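Local coordinates for protein stress response kinase A (Escherichia coli, PDB 1ZYL) that phosphorylates itself and other proteins on serine and threonine with ATP, and probably shields the cell from stress linked to reactive oxygen species, at residues H71-Q76 against H133-K138; M272-Y277 against A308-Q313; P107-R112 against L208-P213. All blocks are in the same frame, centred on the assembly; numbering follows the deposited sequence.

Contact 1: residues H71-Q76 against H133-K138; sequences HQFALQ and HQTGRK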
loop_
_atom_site.group_PDB
_atom_site.type_symbol
_atom_site.label_atom_id
_atom_site.label_comp_id
_atom_site.label_asym_id
_atom_site.label_seq_id
_atom_site.Cartn_x
_atom_site.Cartn_y
_atom_site.Cartn_z
ATOM N N HIS A 71 -1.558 -5.894 13.341
ATOM C CA HIS A 71 -2.407 -6.962 13.865
ATOM C C HIS A 71 -3.328 -6.361 14.918
ATOM O O HIS A 71 -4.486 -6.746 15.049
ATOM C CB HIS A 71 -1.558 -8.053 14.507
ATOM C CG HIS A 71 -1.123 -9.131 13.561
ATOM N ND1 HIS A 71 -0.391 -8.873 12.422
ATOM C CD2 HIS A 71 -1.277 -10.474 13.615
ATOM C CE1 HIS A 71 -0.113 -10.014 11.818
ATOM N NE2 HIS A 71 -0.639 -11.000 12.521
ATOM N N GLN A 72 -2.790 -5.419 15.681
ATOM C CA GLN A 72 -3.557 -4.744 16.704
ATOM C C GLN A 72 -4.584 -3.904 15.941
ATOM O O GLN A 72 -5.795 -4.100 16.081
ATOM C CB GLN A 72 -2.628 -3.857 17.550
ATOM C CG GLN A 72 -3.257 -3.303 18.822
ATOM C CD GLN A 72 -4.094 -4.346 19.570
ATOM O OE1 GLN A 72 -3.665 -5.492 19.753
ATOM N NE2 GLN A 72 -5.289 -3.947 20.010
ATOM N N PHE A 73 -4.091 -2.994 15.106
ATOM C CA PHE A 73 -4.957 -2.126 14.324
ATOM C C PHE A 73 -6.091 -2.926 13.682
ATOM O O PHE A 73 -7.264 -2.615 13.876
ATOM C CB PHE A 73 -4.135 -1.404 13.253
ATOM C CG PHE A 73 -4.873 -0.292 12.556
ATOM C CD1 PHE A 73 -4.426 0.182 11.330
ATOM C CD2 PHE A 73 -5.994 0.296 13.130
ATOM C CE1 PHE A 73 -5.083 1.222 10.688
ATOM C CE2 PHE A 73 -6.659 1.339 12.494
ATOM C CZ PHE A 73 -6.203 1.804 11.271
ATOM N N ALA A 74 -5.746 -3.965 12.931
ATOM C CA ALA A 74 -6.755 -4.793 12.279
ATOM C C ALA A 74 -7.769 -5.322 13.282
ATOM O O ALA A 74 -8.974 -5.248 13.058
ATOM C CB ALA A 74 -6.098 -5.958 11.562
ATOM N N LEU A 75 -7.272 -5.851 14.395
ATOM C CA LEU A 75 -8.135 -6.410 15.425
ATOM C C LEU A 75 -9.050 -5.348 16.017
ATOM O O LEU A 75 -10.242 -5.586 16.192
ATOM C CB LEU A 75 -7.295 -7.043 16.532
ATOM C CG LEU A 75 -7.947 -8.238 17.227
ATOM C CD1 LEU A 75 -7.653 -9.504 16.418
ATOM C CD2 LEU A 75 -7.411 -8.372 18.652
ATOM N N GLN A 76 -8.493 -4.180 16.329
ATOM C CA GLN A 76 -9.280 -3.084 16.891
ATOM C C GLN A 76 -10.309 -2.605 15.873
ATOM O O GLN A 76 -11.471 -2.368 16.206
ATOM C CB GLN A 76 -8.368 -1.921 17.293
ATOM C CG GLN A 76 -9.113 -0.638 17.646
ATOM C CD GLN A 76 -8.234 0.395 18.336
ATOM O OE1 GLN A 76 -7.029 0.481 18.081
ATOM N NE2 GLN A 76 -8.839 1.198 19.202
ATOM N N HIS A 133 -10.670 5.583 9.714
ATOM C CA HIS A 133 -9.823 6.665 10.212
ATOM C C HIS A 133 -10.271 7.142 11.580
ATOM O O HIS A 133 -9.483 7.741 12.318
ATOM C CB HIS A 133 -9.815 7.833 9.231
ATOM C CG HIS A 133 -9.109 7.528 7.952
ATOM N ND1 HIS A 133 -8.773 8.498 7.037
ATOM C CD2 HIS A 133 -8.668 6.356 7.438
ATOM C CE1 HIS A 133 -8.153 7.938 6.013
ATOM N NE2 HIS A 133 -8.076 6.639 6.233
ATOM N N GLN A 134 -11.537 6.874 11.907
ATOM C CA GLN A 134 -12.084 7.239 13.205
ATOM C C GLN A 134 -11.321 6.411 14.231
ATOM O O GLN A 134 -10.901 6.922 15.271
ATOM C CB GLN A 134 -13.565 6.897 13.273
ATOM C CG GLN A 134 -14.259 7.401 14.526
ATOM C CD GLN A 134 -15.711 6.968 14.603
ATOM O OE1 GLN A 134 -16.480 7.499 15.396
ATOM N NE2 GLN A 134 -16.088 5.994 13.786
ATOM N N THR A 135 -11.145 5.127 13.919
ATOM C CA THR A 135 -10.405 4.202 14.778
ATOM C C THR A 135 -8.944 4.588 14.686
ATOM O O THR A 135 -8.298 4.919 15.677
ATOM C CB THR A 135 -10.506 2.745 14.284
ATOM O OG1 THR A 135 -11.881 2.340 14.238
ATOM C CG2 THR A 135 -9.744 1.821 15.204
ATOM N N GLY A 136 -8.440 4.547 13.460
ATOM C CA GLY A 136 -7.054 4.874 13.208
ATOM C C GLY A 136 -6.550 6.118 13.902
ATOM O O GLY A 136 -5.348 6.248 14.122
ATOM N N ARG A 137 -7.432 7.045 14.253
ATOM C CA ARG A 137 -6.942 8.245 14.916
ATOM C C ARG A 137 -6.766 8.091 16.424
ATOM O O ARG A 137 -6.111 8.922 17.053
ATOM C CB ARG A 137 -7.830 9.459 14.605
ATOM C CG ARG A 137 -9.320 9.294 14.861
ATOM C CD ARG A 137 -10.006 10.649 14.737
ATOM N NE ARG A 137 -9.423 11.444 13.658
ATOM C CZ ARG A 137 -9.687 11.287 12.362
ATOM N NH1 ARG A 137 -10.548 10.363 11.948
ATOM N NH2 ARG A 137 -9.057 12.041 11.473
ATOM N N LYS A 138 -7.319 7.024 16.995
ATOM C CA LYS A 138 -7.201 6.792 18.430
ATOM C C LYS A 138 -5.750 6.792 18.956
ATOM O O LYS A 138 -5.483 7.271 20.060
ATOM C CB LYS A 138 -7.924 5.499 18.797
ATOM C CG LYS A 138 -9.441 5.586 18.570
ATOM C CD LYS A 138 -10.141 4.278 18.885
ATOM C CE LYS A 138 -11.625 4.356 18.585
ATOM N NZ LYS A 138 -12.309 3.047 18.830
#

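Contact 2: residues M272-Y277 against A308-Q313; sequences MRLVYY and ATFIEQ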
loop_
_atom_site.group_PDB
_atom_site.type_symbol
_atom_site.label_atom_id
_atom_site.label_comp_id
_atom_site.label_asym_id
_atom_site.label_seq_id
_atom_site.Cartn_x
_atom_site.Cartn_y
_atom_site.Cartn_z
ATOM N N MET A 272 5.383 10.908 -4.629
ATOM C CA MET A 272 6.021 10.082 -3.618
ATOM C C MET A 272 5.891 8.594 -3.899
ATOM O O MET A 272 6.869 7.852 -3.784
ATOM C CB MET A 272 5.444 10.416 -2.242
ATOM C CG MET A 272 5.992 11.713 -1.645
ATOM S SD MET A 272 5.175 12.248 -0.129
ATOM C CE MET A 272 5.141 13.790 -0.497
ATOM N N ARG A 273 4.691 8.158 -4.273
ATOM C CA ARG A 273 4.448 6.748 -4.561
ATOM C C ARG A 273 5.206 6.352 -5.817
ATOM O O ARG A 273 5.622 5.201 -5.992
ATOM C CB ARG A 273 2.954 6.497 -4.778
ATOM C CG ARG A 273 2.616 5.055 -5.130
ATOM C CD ARG A 273 1.162 4.891 -5.528
ATOM N NE ARG A 273 0.358 4.270 -4.483
ATOM C CZ ARG A 273 0.250 2.956 -4.302
ATOM N NH1 ARG A 273 0.897 2.120 -5.105
ATOM N NH2 ARG A 273 -0.508 2.481 -3.319
ATOM N N LEU A 274 5.383 7.324 -6.697
ATOM C CA LEU A 274 6.063 7.076 -7.947
ATOM C C LEU A 274 7.523 6.759 -7.731
ATOM O O LEU A 274 8.010 5.723 -8.183
ATOM C CB LEU A 274 5.920 8.287 -8.863
ATOM C CG LEU A 274 5.294 8.029 -10.226
ATOM C CD1 LEU A 274 4.024 7.219 -10.089
ATOM C CD2 LEU A 274 5.015 9.358 -10.872
ATOM N N VAL A 275 8.221 7.638 -7.030
ATOM C CA VAL A 275 9.632 7.420 -6.799
ATOM C C VAL A 275 9.921 6.257 -5.853
ATOM O O VAL A 275 10.912 5.555 -6.025
ATOM C CB VAL A 275 10.302 8.709 -6.300
ATOM C CG1 VAL A 275 9.451 9.334 -5.236
ATOM C CG2 VAL A 275 11.688 8.412 -5.768
ATOM N N TYR A 276 9.065 6.030 -4.866
ATOM C CA TYR A 276 9.312 4.926 -3.952
ATOM C C TYR A 276 9.162 3.586 -4.665
ATOM O O TYR A 276 9.959 2.667 -4.460
ATOM C CB TYR A 276 8.358 4.967 -2.747
ATOM C CG TYR A 276 8.562 3.807 -1.783
ATOM C CD1 TYR A 276 9.703 3.732 -0.978
ATOM C CD2 TYR A 276 7.649 2.756 -1.724
ATOM C CE1 TYR A 276 9.932 2.633 -0.142
ATOM C CE2 TYR A 276 7.864 1.656 -0.894
ATOM C CZ TYR A 276 9.006 1.597 -0.107
ATOM O OH TYR A 276 9.219 0.500 0.708
ATOM N N TYR A 277 8.135 3.482 -5.502
ATOM C CA TYR A 277 7.855 2.253 -6.242
ATOM C C TYR A 277 9.032 1.744 -7.079
ATOM O O TYR A 277 9.148 0.546 -7.352
ATOM C CB TYR A 277 6.622 2.469 -7.125
ATOM C CG TYR A 277 6.326 1.345 -8.077
ATOM C CD1 TYR A 277 6.904 1.312 -9.339
ATOM C CD2 TYR A 277 5.454 0.317 -7.726
ATOM C CE1 TYR A 277 6.623 0.285 -10.240
ATOM C CE2 TYR A 277 5.161 -0.727 -8.622
ATOM C CZ TYR A 277 5.753 -0.731 -9.880
ATOM O OH TYR A 277 5.473 -1.734 -10.780
ATOM N N ALA A 308 10.811 10.955 -18.184
ATOM C CA ALA A 308 9.847 11.902 -18.690
ATOM C C ALA A 308 8.660 12.011 -17.727
ATOM O O ALA A 308 8.095 13.093 -17.552
ATOM C CB ALA A 308 9.379 11.465 -20.067
ATOM N N THR A 309 8.275 10.900 -17.104
ATOM C CA THR A 309 7.165 10.942 -16.164
ATOM C C THR A 309 7.531 11.819 -14.975
ATOM O O THR A 309 6.718 12.604 -14.498
ATOM C CB THR A 309 6.793 9.547 -15.636
ATOM O OG1 THR A 309 6.036 8.832 -16.626
ATOM C CG2 THR A 309 5.970 9.679 -14.345
ATOM N N PHE A 310 8.754 11.686 -14.484
ATOM C CA PHE A 310 9.156 12.505 -13.363
ATOM C C PHE A 310 9.109 13.971 -13.790
ATOM O O PHE A 310 8.429 14.781 -13.165
ATOM C CB PHE A 310 10.558 12.103 -12.876
ATOM C CG PHE A 310 10.594 10.783 -12.134
ATOM C CD1 PHE A 310 11.774 10.327 -11.564
ATOM C CD2 PHE A 310 9.439 10.010 -11.982
ATOM C CE1 PHE A 310 11.806 9.121 -10.846
ATOM C CE2 PHE A 310 9.459 8.801 -11.267
ATOM C CZ PHE A 310 10.644 8.361 -10.699
ATOM N N ILE A 311 9.811 14.313 -14.865
ATOM C CA ILE A 311 9.812 15.688 -15.352
ATOM C C ILE A 311 8.391 16.240 -15.480
ATOM O O ILE A 311 8.137 17.413 -15.189
ATOM C CB ILE A 311 10.520 15.795 -16.726
ATOM C CG1 ILE A 311 12.032 15.658 -16.528
ATOM C CG2 ILE A 311 10.169 17.127 -17.410
ATOM C CD1 ILE A 311 12.847 15.905 -17.763
ATOM N N GLU A 312 7.461 15.395 -15.914
ATOM C CA GLU A 312 6.078 15.824 -16.068
ATOM C C GLU A 312 5.403 16.107 -14.722
ATOM O O GLU A 312 4.617 17.051 -14.600
ATOM C CB GLU A 312 5.285 14.770 -16.835
ATOM C CG GLU A 312 4.717 15.291 -18.137
ATOM C CD GLU A 312 4.101 16.672 -17.978
ATOM O OE1 GLU A 312 3.233 16.843 -17.090
ATOM O OE2 GLU A 312 4.492 17.587 -18.742
ATOM N N GLN A 313 5.722 15.297 -13.714
ATOM C CA GLN A 313 5.148 15.463 -12.380
ATOM C C GLN A 313 5.540 16.776 -11.735
ATOM O O GLN A 313 4.733 17.385 -11.040
ATOM C CB GLN A 313 5.557 14.306 -11.456
ATOM C CG GLN A 313 4.496 13.229 -11.315
ATOM C CD GLN A 313 3.224 13.751 -10.674
ATOM O OE1 GLN A 313 3.238 14.191 -9.533
ATOM N NE2 GLN A 313 2.118 13.700 -11.408
#

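Contact 3: residues P107-R112 against L208-P213; sequences PSVGGR and LWRDGP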
loop_
_atom_site.group_PDB
_atom_site.type_symbol
_atom_site.label_atom_id
_atom_site.label_comp_id
_atom_site.label_asym_id
_atom_site.label_seq_id
_atom_site.Cartn_x
_atom_site.Cartn_y
_atom_site.Cartn_z
ATOM N N PRO A 107 -8.889 -15.247 7.870
ATOM C CA PRO A 107 -10.130 -15.863 7.395
ATOM C C PRO A 107 -10.360 -15.495 5.937
ATOM O O PRO A 107 -10.698 -14.354 5.638
ATOM C CB PRO A 107 -11.191 -15.242 8.296
ATOM C CG PRO A 107 -10.442 -14.923 9.552
ATOM C CD PRO A 107 -9.149 -14.375 9.031
ATOM N N SER A 108 -10.172 -16.446 5.027
ATOM C CA SER A 108 -10.387 -16.156 3.614
ATOM C C SER A 108 -11.722 -15.433 3.487
ATOM O O SER A 108 -12.783 -15.993 3.772
ATOM C CB SER A 108 -10.399 -17.439 2.786
ATOM O OG SER A 108 -10.600 -17.146 1.416
ATOM N N VAL A 109 -11.647 -14.176 3.066
ATOM C CA VAL A 109 -12.818 -13.322 2.921
ATOM C C VAL A 109 -13.733 -13.667 1.743
ATOM O O VAL A 109 -14.919 -13.930 1.936
ATOM C CB VAL A 109 -12.384 -11.839 2.808
ATOM C CG1 VAL A 109 -13.602 -10.933 2.782
ATOM C CG2 VAL A 109 -11.469 -11.478 3.972
ATOM N N GLY A 110 -13.187 -13.665 0.529
ATOM C CA GLY A 110 -13.998 -13.963 -0.641
ATOM C C GLY A 110 -14.680 -12.702 -1.140
ATOM O O GLY A 110 -14.448 -11.624 -0.597
ATOM N N GLY A 111 -15.514 -12.823 -2.168
ATOM C CA GLY A 111 -16.199 -11.651 -2.692
ATOM C C GLY A 111 -15.776 -11.242 -4.095
ATOM O O GLY A 111 -14.746 -11.690 -4.600
ATOM N N ARG A 112 -16.569 -10.378 -4.726
ATOM C CA ARG A 112 -16.281 -9.920 -6.082
ATOM C C ARG A 112 -15.325 -8.737 -6.155
ATOM O O ARG A 112 -14.815 -8.252 -5.145
ATOM C CB ARG A 112 -17.579 -9.552 -6.817
ATOM C CG ARG A 112 -18.393 -10.737 -7.328
ATOM C CD ARG A 112 -19.050 -11.518 -6.198
ATOM N NE ARG A 112 -20.078 -10.738 -5.515
ATOM C CZ ARG A 112 -20.776 -11.169 -4.470
ATOM N NH1 ARG A 112 -20.560 -12.382 -3.979
ATOM N NH2 ARG A 112 -21.690 -10.384 -3.915
ATOM N N LEU A 208 -12.482 -5.378 -1.845
ATOM C CA LEU A 208 -13.398 -6.382 -2.384
ATOM C C LEU A 208 -14.843 -6.032 -2.061
ATOM O O LEU A 208 -15.114 -5.264 -1.136
ATOM C CB LEU A 208 -13.089 -7.746 -1.781
ATOM C CG LEU A 208 -11.772 -8.376 -2.196
ATOM C CD1 LEU A 208 -11.407 -9.449 -1.199
ATOM C CD2 LEU A 208 -11.897 -8.939 -3.598
ATOM N N TRP A 209 -15.776 -6.620 -2.798
ATOM C CA TRP A 209 -17.178 -6.324 -2.562
ATOM C C TRP A 209 -18.119 -7.518 -2.630
ATOM O O TRP A 209 -18.281 -8.153 -3.672
ATOM C CB TRP A 209 -17.640 -5.239 -3.543
ATOM C CG TRP A 209 -19.080 -4.853 -3.410
ATOM C CD1 TRP A 209 -20.164 -5.580 -3.801
ATOM C CD2 TRP A 209 -19.592 -3.653 -2.823
ATOM N NE1 TRP A 209 -21.320 -4.912 -3.494
ATOM C CE2 TRP A 209 -21.000 -3.725 -2.893
ATOM C CE3 TRP A 209 -18.999 -2.522 -2.245
ATOM C CZ2 TRP A 209 -21.827 -2.710 -2.407
ATOM C CZ3 TRP A 209 -19.819 -1.514 -1.763
ATOM C CH2 TRP A 209 -21.220 -1.615 -1.847
ATOM N N ARG A 210 -18.727 -7.817 -1.490
ATOM C CA ARG A 210 -19.708 -8.885 -1.367
ATOM C C ARG A 210 -20.767 -8.178 -0.529
ATOM O O ARG A 210 -20.762 -8.264 0.703
ATOM C CB ARG A 210 -19.139 -10.078 -0.602
ATOM C CG ARG A 210 -19.738 -11.417 -1.033
ATOM C CD ARG A 210 -19.818 -12.442 0.104
ATOM N NE ARG A 210 -18.563 -12.623 0.832
ATOM C CZ ARG A 210 -18.128 -11.820 1.800
ATOM N NH1 ARG A 210 -16.973 -12.069 2.402
ATOM N NH2 ARG A 210 -18.846 -10.768 2.173
ATOM N N ASP A 211 -21.655 -7.458 -1.215
ATOM C CA ASP A 211 -22.693 -6.667 -0.563
ATOM C C ASP A 211 -22.083 -5.908 0.614
ATOM O O ASP A 211 -22.368 -6.165 1.790
ATOM C CB ASP A 211 -23.863 -7.556 -0.144
ATOM C CG ASP A 211 -24.769 -7.895 -1.316
ATOM O OD1 ASP A 211 -25.419 -6.972 -1.849
ATOM O OD2 ASP A 211 -24.821 -9.075 -1.717
ATOM N N GLY A 212 -21.221 -4.963 0.242
ATOM C CA GLY A 212 -20.505 -4.132 1.189
ATOM C C GLY A 212 -19.029 -4.145 0.835
ATOM O O GLY A 212 -18.545 -5.111 0.243
ATOM N N PRO A 213 -18.288 -3.073 1.146
ATOM C CA PRO A 213 -16.863 -3.082 0.816
ATOM C C PRO A 213 -16.137 -3.881 1.875
ATOM O O PRO A 213 -16.620 -4.019 2.996
ATOM C CB PRO A 213 -16.474 -1.606 0.880
ATOM C CG PRO A 213 -17.754 -0.891 0.633
ATOM C CD PRO A 213 -18.740 -1.705 1.434
#

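Contact 1: residues H71-Q76 against H133-K138
Apolar packing carries most of this buried junction between helix 64-79, which holds 71-76, and the end of helix 119-136 with the turn after it. Phe-73 sends its ring across with CG anti to the backbone N (chi1 -169°), so CE2 lies 3.6 Å from Gly-136 CA. The ring comes up to bare backbone here, because Gly-136 has no side chain to hold it off. At the ring's edge, near its plane, Thr-135 CG2 stands 4.1 Å from Phe-73 CE2. The same methyl meets Gln-76 from the other helix, with Thr-135 CG2 3.5 Å from Gln-76 CG; the two side chains run past one another in opposite directions.

A van der Waals contact of another kind comes from Lys-138, extended beyond CG, which crosses Gln-76 obliquely, its CD 3.4 Å from Gln-76 NE2.

Polar groups look elsewhere, and no hydrogen bond links the two segments. Gln-76 OE1 is bonded to Arg-197 of strand 196-197, whose backbone also bonds that of Gly-136. Following the third strand of the five-stranded sheet, helix 64-79 sits where protein kinases carry helix αC. The chemistry thus implies a seam where the segments meet mainly through ring, methyl, methylene and bare backbone, while Asp-80 holds Thr-135 OG1 by a hydrogen bond and Lys-138 NZ by a salt bridge, and Arg-197 holds Gln-76 OE1.

Contact 2: residues M272-Y277 against A308-Q313
Leu-274 gives up more surface here than any other residue, reaching from helix 266-283 toward helix 300-316. The segments run roughly antiparallel, with 156° between their N-to-C directions and axes 11.3 Å apart. At the tip of Leu-274, CD2 does the touching. It lies 3.6 Å from Thr-309 CG2, the two side chains crossing at about a right angle, and 3.9 Å from Gln-313 CG. One leucine methyl thus touches two side chains a helical turn apart on the facing helix. Thr-309 has CG2 anti to its backbone N, which leaves the hydroxyl beside that N and weakly bonded to Arg-305 O.

Phe-310 comes second. With CG anti to its carbonyl carbon (chi1 -73°), the ring swings across so that CE2 lies 4.3 Å from Leu-274 CB, an oblique approach. Its leading atom CZ reaches the backbone of Val-275, 4.1 Å from CA, and stands 4.4 Å from CB of the same valine.

Val-275, third, turns the rest of its side chain to Leu-153, Pro-156 and Phe-160 of helix 149-161, while Phe-310 also touches Thr-178 of helix 171-188. The contact therefore belongs to the helical bundle of the larger lobe. No hydrogen bond joins the segments, so the chemistry implies cohesion by van der Waals contact between carbon atoms, Gln-313 contributing its CG rather than its amide.

Contact 3: residues P107-R112 against L208-P213
A small three-stranded antiparallel sheet of the kinase-like fold gains an edge strand here: the linker after strand 101-107, placed like the hinge between the lobes of protein kinases, joins strand 207-209, which turns back as a β-hairpin into strand 213-215. Arg-112 and Trp-209 form an antiparallel hydrogen-bonded pair, with Arg-112 N donating to Trp-209 O at 3.0 Å and Trp-209 N donating to Arg-112 O, also at 3.0 Å. The second bond is the straighter, 168° at the hydrogen against 140°.

The side chain of Arg-112 folds back over this bridge. CB starts 3.5 Å from Trp-209 O. Bends at chi2 and chi3 then curl the chain so that NE passes 3.6 Å from the same Trp-209 O, which lies over one face of the guanidinium. CZ and NH1 move on to the aliphatic part of Arg-210, where NH1 meets CG. The tip NH2 settles 3.6 Å from Arg-210 CA, and 4.0 Å from Asp-211 OD2, beyond a salt bridge, where the opposite charges may still attract weakly.

Arg-210 crosses Arg-112 at about a right angle, their guanidinium planes 83° apart, and carries its own charge off along the linker. Leu-208 packs on the linker backbone, its CD2 lying 3.4 Å from Arg-112 O while CD1 faces Gly-110 O. Both Gly-110 and Gly-111 have positive phi, backbone shapes suited to glycine, as the linker passes the hairpin. At the tip of its own chain, Arg-210 NH1 donates to Val-109 O at 2.8 Å; the oxygen lies in the guanidinium plane, whereas the nitrogen stands above the plane of the carbonyl.

How the contacts relate
Contacts 1 and 3 interleave along the chain, in the order 71-76, 107-112, 133-138 and 208-213, whereas contact 2 follows wholly later. Centres of contacts 1 and 3 are 20 Å apart; helix 119-136 connects them, ending in contact 1 and lying earlier against Trp-209 and Pro-213 of contact 3. Contact 2, centred 31 Å from contact 1 and 32 Å from contact 3, is across the chain's centre from both. Contacts 2 and 3 each lie near the inferred active site: Arg-273 makes a salt bridge with Asp-201, and Leu-208 is about 9 Å from Asp-217 between side chains. Contacts 1 and 3 thus join parts near the lobe boundary; contact 2 joins two helices of the helical lobe.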